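Local coordinates for protein 5'-Methylthioadenosine Nucleosidase (Arabidopsis thaliana, PDB 2H8G) that belongs to the phosphorylase superfamily and binds adenine in a pocket, in an assembly of two identical chains, at residues 33-36 with 37-40; 182-185 with 186-189; 256-259 with 260-264; 80-83 with 84-87; 239-242 with 243-247. All coordinates share one frame; numbering follows the deposited sequence.

Contact 1: residues 33-36 with 37-40; sequences IAMQ and AEAL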
# COMPACT_ATOMS: atom_id res chain seq x y z
N ILE A 33 6.73 -11.30 -6.51
CA ILE A 33 7.55 -10.64 -7.53
C ILE A 33 6.71 -9.59 -8.27
O ILE A 33 5.67 -9.90 -8.84
CB ILE A 33 8.10 -11.69 -8.52
CG1 ILE A 33 8.89 -12.75 -7.73
CG2 ILE A 33 8.99 -11.03 -9.57
CD1 ILE A 33 9.49 -13.86 -8.57
N ALA A 34 7.20 -8.36 -8.25
CA ALA A 34 6.49 -7.23 -8.86
C ALA A 34 6.32 -7.24 -10.37
O ALA A 34 5.24 -6.90 -10.87
CB ALA A 34 7.15 -5.93 -8.44
N MET A 35 7.36 -7.61 -11.10
CA MET A 35 7.31 -7.61 -12.56
C MET A 35 7.27 -9.02 -13.14
O MET A 35 8.03 -9.89 -12.73
CB MET A 35 8.52 -6.87 -13.12
CG MET A 35 8.65 -5.44 -12.61
SD MET A 35 10.14 -4.63 -13.24
CE MET A 35 9.58 -4.10 -14.86
N GLN A 36 6.39 -9.24 -14.12
CA GLN A 36 6.29 -10.56 -14.74
C GLN A 36 7.64 -10.95 -15.33
O GLN A 36 8.00 -12.13 -15.33
CB GLN A 36 5.24 -10.55 -15.86
CG GLN A 36 5.73 -9.92 -17.16
CD GLN A 36 4.97 -10.42 -18.38
OE1 GLN A 36 4.84 -11.63 -18.59
NE2 GLN A 36 4.48 -9.49 -19.19
N ALA A 37 8.38 -9.96 -15.82
CA ALA A 37 9.69 -10.19 -16.42
C ALA A 37 10.71 -10.69 -15.41
O ALA A 37 11.68 -11.35 -15.77
CB ALA A 37 10.19 -8.91 -17.07
N GLU A 38 10.49 -10.37 -14.14
CA GLU A 38 11.39 -10.81 -13.08
C GLU A 38 11.01 -12.24 -12.69
O GLU A 38 11.85 -13.03 -12.26
CB GLU A 38 11.26 -9.91 -11.84
CG GLU A 38 11.59 -8.43 -12.07
CD GLU A 38 11.27 -7.56 -10.85
OE1 GLU A 38 10.17 -7.72 -10.27
OE2 GLU A 38 12.10 -6.70 -10.48
N ALA A 39 9.73 -12.57 -12.87
CA ALA A 39 9.22 -13.89 -12.51
C ALA A 39 9.36 -14.97 -13.58
O ALA A 39 9.65 -16.12 -13.27
CB ALA A 39 7.75 -13.78 -12.10
N LEU A 40 9.14 -14.59 -14.84
CA LEU A 40 9.23 -15.56 -15.94
C LEU A 40 10.48 -16.43 -15.91
O LEU A 40 10.39 -17.65 -16.04
CB LEU A 40 9.12 -14.85 -17.29
CG LEU A 40 7.73 -14.31 -17.64
CD1 LEU A 40 7.79 -13.57 -18.97
CD2 LEU A 40 6.73 -15.46 -17.71
O HOH W 1 9.92 -7.91 -7.47

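Contact 2: residues 182-185 with 186-189; sequences DMST and QDET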
# COMPACT_ATOMS: atom_id res chain seq x y z
N ASP A 182 12.61 7.36 -9.33
CA ASP A 182 13.65 8.38 -9.29
C ASP A 182 13.97 8.63 -7.82
O ASP A 182 13.49 7.91 -6.94
CB ASP A 182 13.15 9.67 -9.96
CG ASP A 182 12.02 10.34 -9.20
OD1 ASP A 182 11.41 9.70 -8.33
OD2 ASP A 182 11.73 11.53 -9.48
N MET A 183 14.80 9.62 -7.55
CA MET A 183 15.14 9.93 -6.17
C MET A 183 15.16 11.43 -5.99
O MET A 183 16.03 12.12 -6.54
CB MET A 183 16.50 9.33 -5.80
CG MET A 183 16.91 9.59 -4.36
SD MET A 183 18.41 8.71 -3.91
CE MET A 183 19.64 9.70 -4.78
N SER A 184 14.20 11.95 -5.24
CA SER A 184 14.12 13.38 -5.00
C SER A 184 15.18 13.75 -3.98
O SER A 184 15.77 12.89 -3.33
CB SER A 184 12.74 13.76 -4.47
OG SER A 184 12.56 13.32 -3.13
N THR A 185 15.42 15.05 -3.84
CA THR A 185 16.41 15.52 -2.88
C THR A 185 15.99 15.10 -1.48
O THR A 185 16.84 14.74 -0.65
CB THR A 185 16.54 17.05 -2.95
OG1 THR A 185 15.26 17.66 -2.74
CG2 THR A 185 17.07 17.47 -4.33
N GLN A 186 14.69 15.12 -1.21
CA GLN A 186 14.18 14.73 0.10
C GLN A 186 14.40 13.23 0.32
O GLN A 186 14.78 12.80 1.41
CB GLN A 186 12.70 15.07 0.21
CG GLN A 186 12.06 14.74 1.56
CD GLN A 186 12.77 15.39 2.74
OE1 GLN A 186 13.79 14.89 3.21
NE2 GLN A 186 12.24 16.51 3.21
N ASP A 187 14.17 12.43 -0.72
CA ASP A 187 14.37 10.99 -0.61
C ASP A 187 15.83 10.68 -0.31
O ASP A 187 16.15 9.88 0.57
CB ASP A 187 14.01 10.27 -1.92
CG ASP A 187 12.54 10.41 -2.30
OD1 ASP A 187 11.68 10.57 -1.41
OD2 ASP A 187 12.25 10.32 -3.52
N GLU A 188 16.71 11.32 -1.07
CA GLU A 188 18.15 11.12 -0.93
C GLU A 188 18.67 11.39 0.47
O GLU A 188 19.45 10.61 1.01
CB GLU A 188 18.89 12.00 -1.94
CG GLU A 188 20.41 11.88 -1.88
CD GLU A 188 21.10 12.68 -2.98
OE1 GLU A 188 20.73 13.85 -3.18
OE2 GLU A 188 22.01 12.13 -3.63
N THR A 189 18.24 12.50 1.06
CA THR A 189 18.69 12.85 2.41
C THR A 189 18.34 11.75 3.41
O THR A 189 19.14 11.41 4.27
CB THR A 189 18.03 14.17 2.89
OG1 THR A 189 18.39 15.24 1.99
CG2 THR A 189 18.51 14.52 4.29
O HOH W 2 12.63 7.71 -4.48
O HOH W 3 19.47 15.57 -1.20

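Contact 3: residues 256-259 with 260-264; sequences INFI and NGRNL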
# COMPACT_ATOMS: atom_id res chain seq x y z
N ILE A 256 16.11 -21.89 -3.31
CA ILE A 256 15.08 -22.91 -3.25
C ILE A 256 15.67 -24.27 -2.91
O ILE A 256 15.16 -24.99 -2.05
CB ILE A 256 14.30 -22.99 -4.58
CG1 ILE A 256 13.33 -21.81 -4.68
CG2 ILE A 256 13.53 -24.31 -4.66
CD1 ILE A 256 12.35 -21.73 -3.52
N ASN A 257 16.76 -24.63 -3.59
CA ASN A 257 17.39 -25.92 -3.33
C ASN A 257 18.00 -26.00 -1.94
O ASN A 257 18.13 -27.09 -1.38
CB ASN A 257 18.45 -26.21 -4.40
CG ASN A 257 17.84 -26.71 -5.69
OD1 ASN A 257 17.11 -27.71 -5.70
ND2 ASN A 257 18.12 -26.02 -6.79
N PHE A 258 18.35 -24.86 -1.37
CA PHE A 258 18.92 -24.83 -0.02
C PHE A 258 17.81 -25.04 1.01
O PHE A 258 17.97 -25.82 1.96
CB PHE A 258 19.59 -23.48 0.26
CG PHE A 258 20.18 -23.37 1.63
CD1 PHE A 258 21.44 -23.90 1.90
CD2 PHE A 258 19.48 -22.76 2.66
CE1 PHE A 258 21.99 -23.82 3.17
CE2 PHE A 258 20.02 -22.67 3.94
CZ PHE A 258 21.28 -23.21 4.20
N ILE A 259 16.70 -24.35 0.81
CA ILE A 259 15.55 -24.44 1.71
C ILE A 259 14.93 -25.84 1.76
O ILE A 259 14.50 -26.30 2.82
CB ILE A 259 14.46 -23.43 1.31
CG1 ILE A 259 14.95 -22.01 1.57
CG2 ILE A 259 13.17 -23.71 2.08
CD1 ILE A 259 14.00 -20.94 1.08
N ASN A 260 14.90 -26.51 0.61
CA ASN A 260 14.31 -27.84 0.53
C ASN A 260 14.87 -28.79 1.58
O ASN A 260 16.08 -28.88 1.77
CB ASN A 260 14.52 -28.41 -0.87
CG ASN A 260 13.92 -29.80 -1.03
OD1 ASN A 260 14.60 -30.81 -0.85
ND2 ASN A 260 12.63 -29.85 -1.36
N GLY A 261 13.97 -29.47 2.28
CA GLY A 261 14.38 -30.42 3.30
C GLY A 261 14.72 -29.81 4.65
O GLY A 261 14.87 -30.52 5.64
N ARG A 262 14.83 -28.48 4.70
CA ARG A 262 15.16 -27.80 5.94
C ARG A 262 13.93 -27.21 6.60
O ARG A 262 12.92 -26.96 5.94
CB ARG A 262 16.15 -26.66 5.68
CG ARG A 262 17.55 -27.08 5.25
CD ARG A 262 18.38 -25.86 4.91
NE ARG A 262 19.72 -26.21 4.45
CZ ARG A 262 20.74 -26.49 5.25
NH1 ARG A 262 20.58 -26.45 6.57
NH2 ARG A 262 21.92 -26.82 4.74
N ASN A 263 14.01 -26.99 7.91
CA ASN A 263 12.91 -26.37 8.62
C ASN A 263 13.36 -24.93 8.87
O ASN A 263 14.54 -24.62 8.73
CB ASN A 263 12.61 -27.09 9.94
CG ASN A 263 13.83 -27.29 10.79
OD1 ASN A 263 14.57 -26.34 11.08
ND2 ASN A 263 14.06 -28.53 11.21
N LEU A 264 12.43 -24.05 9.23
CA LEU A 264 12.76 -22.65 9.46
C LEU A 264 13.99 -22.38 10.31
O LEU A 264 14.74 -21.44 10.04
CB LEU A 264 11.55 -21.92 10.05
CG LEU A 264 10.39 -21.73 9.08
CD1 LEU A 264 9.17 -21.22 9.83
CD2 LEU A 264 10.78 -20.75 7.98
O HOH W 4 18.53 -28.59 0.80

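Contact 4: residues 80-83 with 84-87; sequences GRDA and ALGI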
# COMPACT_ATOMS: atom_id res chain seq x y z
N GLY A 80 0.52 -8.44 -11.70
CA GLY A 80 -0.00 -8.47 -13.06
C GLY A 80 -0.10 -7.14 -13.77
O GLY A 80 0.39 -6.11 -13.30
N ARG A 81 -0.75 -7.16 -14.93
CA ARG A 81 -0.92 -5.97 -15.75
C ARG A 81 -2.00 -5.04 -15.23
O ARG A 81 -3.08 -5.47 -14.81
CB ARG A 81 -1.28 -6.38 -17.18
CG ARG A 81 -0.42 -7.49 -17.74
CD ARG A 81 -1.25 -8.45 -18.60
NE ARG A 81 -2.39 -8.98 -17.86
CZ ARG A 81 -3.57 -8.37 -17.73
NH1 ARG A 81 -3.76 -7.19 -18.30
NH2 ARG A 81 -4.54 -8.93 -17.02
N ASP A 82 -1.70 -3.74 -15.27
CA ASP A 82 -2.65 -2.73 -14.85
C ASP A 82 -3.69 -2.65 -15.96
O ASP A 82 -3.35 -2.52 -17.14
CB ASP A 82 -1.94 -1.38 -14.71
CG ASP A 82 -2.89 -0.27 -14.33
OD1 ASP A 82 -3.45 -0.33 -13.22
OD2 ASP A 82 -3.09 0.66 -15.15
N ALA A 83 -4.97 -2.72 -15.60
CA ALA A 83 -6.04 -2.67 -16.59
C ALA A 83 -6.01 -1.41 -17.46
O ALA A 83 -6.24 -1.49 -18.67
CB ALA A 83 -7.40 -2.79 -15.89
N ALA A 84 -5.71 -0.27 -16.85
CA ALA A 84 -5.69 1.00 -17.58
C ALA A 84 -4.48 1.24 -18.48
O ALA A 84 -4.63 1.69 -19.61
CB ALA A 84 -5.84 2.16 -16.60
N LEU A 85 -3.28 0.95 -17.98
CA LEU A 85 -2.07 1.18 -18.76
C LEU A 85 -1.39 -0.06 -19.32
O LEU A 85 -0.56 0.04 -20.22
CB LEU A 85 -1.05 1.98 -17.94
CG LEU A 85 -1.32 3.47 -17.66
CD1 LEU A 85 -1.46 4.21 -18.98
CD2 LEU A 85 -2.56 3.63 -16.82
N GLY A 86 -1.73 -1.23 -18.78
CA GLY A 86 -1.14 -2.47 -19.27
C GLY A 86 0.16 -2.94 -18.64
O GLY A 86 0.45 -4.14 -18.61
N ILE A 87 0.96 -2.00 -18.14
CA ILE A 87 2.24 -2.34 -17.53
C ILE A 87 2.11 -3.04 -16.17
O ILE A 87 1.01 -3.11 -15.61
CB ILE A 87 3.13 -1.07 -17.38
CG1 ILE A 87 2.34 0.07 -16.73
CG2 ILE A 87 3.60 -0.61 -18.76
CD1 ILE A 87 2.02 -0.14 -15.27
O HOH W 5 -6.27 -0.13 -13.65

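Contact 5: residues 239-242 with 243-247; sequences QNLT and VVTAA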
# COMPACT_ATOMS: atom_id res chain seq x y z
N GLN A 239 18.20 -1.03 -19.08
CA GLN A 239 19.30 -1.56 -19.87
C GLN A 239 19.81 -2.89 -19.30
O GLN A 239 20.18 -3.80 -20.05
CB GLN A 239 20.45 -0.55 -19.90
CG GLN A 239 21.64 -0.97 -20.76
CD GLN A 239 22.87 -0.12 -20.49
OE1 GLN A 239 22.79 1.11 -20.42
NE2 GLN A 239 24.02 -0.76 -20.34
N ASN A 240 19.83 -2.99 -17.98
CA ASN A 240 20.33 -4.19 -17.31
C ASN A 240 19.24 -5.15 -16.82
O ASN A 240 19.55 -6.20 -16.27
CB ASN A 240 21.22 -3.80 -16.12
CG ASN A 240 22.49 -3.11 -16.56
OD1 ASN A 240 23.21 -3.60 -17.43
ND2 ASN A 240 22.80 -1.98 -15.94
N LEU A 241 17.99 -4.78 -17.02
CA LEU A 241 16.86 -5.59 -16.58
C LEU A 241 16.94 -7.06 -17.00
O LEU A 241 16.90 -7.95 -16.17
CB LEU A 241 15.55 -4.99 -17.08
CG LEU A 241 14.26 -5.71 -16.68
CD1 LEU A 241 14.11 -5.69 -15.16
CD2 LEU A 241 13.07 -5.03 -17.34
N THR A 242 17.07 -7.30 -18.30
CA THR A 242 17.13 -8.68 -18.79
C THR A 242 18.28 -9.51 -18.23
O THR A 242 18.06 -10.60 -17.71
CB THR A 242 17.19 -8.70 -20.34
OG1 THR A 242 16.01 -8.09 -20.86
CG2 THR A 242 17.30 -10.13 -20.85
N VAL A 243 19.50 -9.00 -18.32
CA VAL A 243 20.66 -9.73 -17.83
C VAL A 243 20.65 -9.95 -16.32
O VAL A 243 20.96 -11.05 -15.84
CB VAL A 243 21.97 -9.02 -18.23
CG1 VAL A 243 22.12 -9.01 -19.74
CG2 VAL A 243 21.99 -7.61 -17.68
N VAL A 244 20.31 -8.92 -15.56
CA VAL A 244 20.29 -9.03 -14.10
C VAL A 244 19.17 -9.95 -13.60
O VAL A 244 19.33 -10.62 -12.57
CB VAL A 244 20.16 -7.65 -13.45
CG1 VAL A 244 20.00 -7.78 -11.94
CG2 VAL A 244 21.40 -6.83 -13.78
N THR A 245 18.04 -9.98 -14.30
CA THR A 245 16.95 -10.85 -13.88
C THR A 245 17.38 -12.31 -14.04
O THR A 245 16.86 -13.19 -13.37
CB THR A 245 15.66 -10.57 -14.68
OG1 THR A 245 15.94 -10.59 -16.08
CG2 THR A 245 15.08 -9.22 -14.29
N ALA A 246 18.33 -12.55 -14.94
CA ALA A 246 18.82 -13.91 -15.15
C ALA A 246 19.67 -14.28 -13.93
O ALA A 246 19.63 -15.41 -13.45
CB ALA A 246 19.66 -13.98 -16.42
N ALA A 247 20.44 -13.32 -13.44
CA ALA A 247 21.29 -13.53 -12.28
C ALA A 247 20.40 -13.75 -11.05
O ALA A 247 20.73 -14.53 -10.15
CB ALA A 247 22.19 -12.32 -12.06
O HOH W 6 20.01 -6.73 -20.20

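Contact 1: residues 33-36 with 37-40
Glu38 lays its side chain back over Met35, the N-cap of helix 36-45, while its CB presses on CG2 of Ile33 at 3.4 Å. The two chains run past one another head to stem, Ile33 CG2 lying along the acid as far as OE1, and Met35 CB lies beside the carboxylate. With CG anti to the carbonyl carbon (chi1 -60°) and the chain extended beyond it, the carboxylate reaches back to Met35. There OE1 accepts from Met35 N at 2.9 Å, a donor 37° out of the carboxylate plane. Water 1 lies 2.8 Å from the same OE1 and accepts from Ala34 N, tying the loop to the acid a second time. OE2 goes to the hydroxyl of Thr116, a residue of the adenine pocket. Met35 cannot cap through its own side chain; its carbonyl O instead receives Glu38 N at 2.9 Å and Ala39 N at 3.2 Å. Toward strand 72-78, the small Ala39 lets CD1 of Ile33 approach its CB, and both lean on Val76. An acid three residues after the N-cap thus satisfies a loop N-H with one oxygen and bonds a pocket residue with the other.

Contact 2: residues 182-185 with 186-189
A capping box between Ser184 and Asp187 opens helix 185-193, where the loop after strand 171-177 runs into the helix. Ser184 is the N-cap, and its OG accepts from Asp187 N at 3.0 Å, with an angle of 159° at the hydrogen. The return bond runs from Ser184 N to OD2 of Asp187, 3.1 Å long and nearly straight; the donor approaches 39° out of the carboxylate plane. Serine suits the cap because its short arm, with OG lodged between the backbone N and the carbonyl carbon (chi1 72°), brings an oxygen over an amide of the first turn. Aspartate, three residues on, is just long enough to reach back. The ordinary helical bond from Glu188 N to Ser184 O, 2.9 Å, follows at once.

The flexible thioether of Met183 lies along the first turn, and also packs on Val227. Its chain stands across that of Glu188 at about a right angle and carries CE to within 3.7 Å of Glu188 CG, while the inner part lies against CB of Asp187. Water 3 donates to Thr185 O and to OE1 of Glu188, and water 2 lies between Asp182 O and OD2 of Asp187. Two acids so near each other are matched by a charge from outside: Arg142 of the second subunit forms salt bridges with both Asp182 and Asp187, which should ease their mutual repulsion. The pattern is the classic serine-led capping box of an alpha-helix N-terminus, here built into a subunit interface close to the adenine pocket.

Contact 3: residues 256-259 with 260-264
Arg262 folds back from the loop so that its guanidinium lies flat on the ring of Phe258, the planes only 17° apart and the centres 4.0 Å from each other. NE sits above the middle of the ring, whereas NH2 reaches toward the rim and comes 3.4 Å from CE1. Arg262 CD adds a CH-pi contact over the same face, and its CZ makes an off-centre cation-pi contact. The fit comes from an arginine chain extended from CG to NE, long enough to return over the last turn of helix 233-259.

Asn260 is the first residue past the helix. Its N still donates to Ile256 O at 3.1 Å, but its backbone then leaves the helical angles and continues the type II turn from Ile259 to Arg262, closed by Arg262 N on Ile259 O at 2.9 Å. Gly261 occupies the third place, where phi of 82° would push a CB against the preceding carbonyl oxygen. Water 4 bridges Asn257 O and Asn260 O, 2.7 Å from each. Outside the turn, the Phe258 ring packs on Asn163, Leu164 and Glu167 of helix 162-168, and Ile256, Ile259 and Asn260 rest on strand 72-78; the backbone of Arg262 bonds to that of Ile26, near the first strand.

Contact 4: residues 80-83 with 84-87
Asp82 and Ile87 close a hairpin-like loop whose bend is an alpha turn, in the connection between strand 72-78 and helix 92-106. Asp82 N donates to Ile87 O at 2.8 Å, and Gly86 N returns to Asp82 O over a short 2.6 Å; Asp82 thus bonds through both N and O at the base of the five-residue alpha turn 82-86. The two arms run nearly opposite ways, their end-to-end directions 150° apart.

The carboxylate of Asp82 adds a third hold. With CG anti to the backbone N (chi1 178°) the group swings over the bend, and OD2 accepts from Leu85 N at 2.9 Å, met on its anti side. Aspartate suits this place because its short arm can reach the Leu85 amide within the turn. Ala83 and Ala84, small and at the surface, carry the chain round, and Gly86 completes it with phi of 88°, where a CB would collide with the carbonyl oxygen before it. Arg81, on the incoming arm, rests its CB 3.2 Å from Gly86 O of the returning arm.

Farther out, the backbone of Gly80 pairs with Ser89, joining the two stems. Asp82, Leu85 and Ile87 pack on Tyr151, Met147 and Phe148 of the second subunit, so the loop is also part of the dimer contact. Water 5 donates to OD1 of Asp82 at 2.9 Å and accepts from Ala84 N at 3.3 Å.

Contact 5: residues 239-242 with 243-247
Leu241 and Thr245 lie one turn apart on helix 233-259, and their side chains slant across each other, CD1 of Leu241 meeting CG2 of Thr245 at 3.8 Å. Thr245 turns its two branches to different tasks. OG1 stands between the backbone N and the carbonyl carbon (chi1 51°), which brings it to 2.8 Å from Leu241 O and 2.7 Å from Thr242 O; its one proton can serve either carbonyl. Folding its hydroxyl onto the helix in this way lets threonine occupy a buried position, and its side chain, with that of Leu241, packs on Thr116 of strand 110-119. Leu241 O also takes the regular bond from Thr245 N.

On another side of the helix, Asn240 offers its CB to CG2 of Val244, 3.8 Å away, and Val244, branched at CB, packs on Ala222 and Thr224 of strand 217-226. The Asn240 amide turns to that strand as well, its ND2 donating to Thr224 O, so a polar residue suits the helix-sheet seam. Val244 N donates to Asn240 O with a nearly straight approach. One residue earlier, water 6 bridges the pair that a direct i to i+4 bond would join, donating to Gln239 O at 2.9 Å and accepting from Val243 N at 3.0 Å.

How the contacts relate
Contacts 1 and 5 touch: Thr245 CG2 lies 4.2 Å from Glu38 CA, and Thr116 of the adenine pocket meets Glu38, Leu241 and Thr245, so two helices converge on one strand residue. The side chain of Glu38 is about 6 Å from the adenine, and those of Met183 in contact 2 and Leu241 in contact 5 are about 7 Å from it. Contact 2 and contact 4 both meet the second subunit, although their centres are 27 Å apart; contact 4 lies near contact 1, with nearest atoms about 5 Å apart. Contact 3 closes the helix that contact 5 lies on, its centre 26 Å from that of contact 5 and 38 Å from that of contact 2.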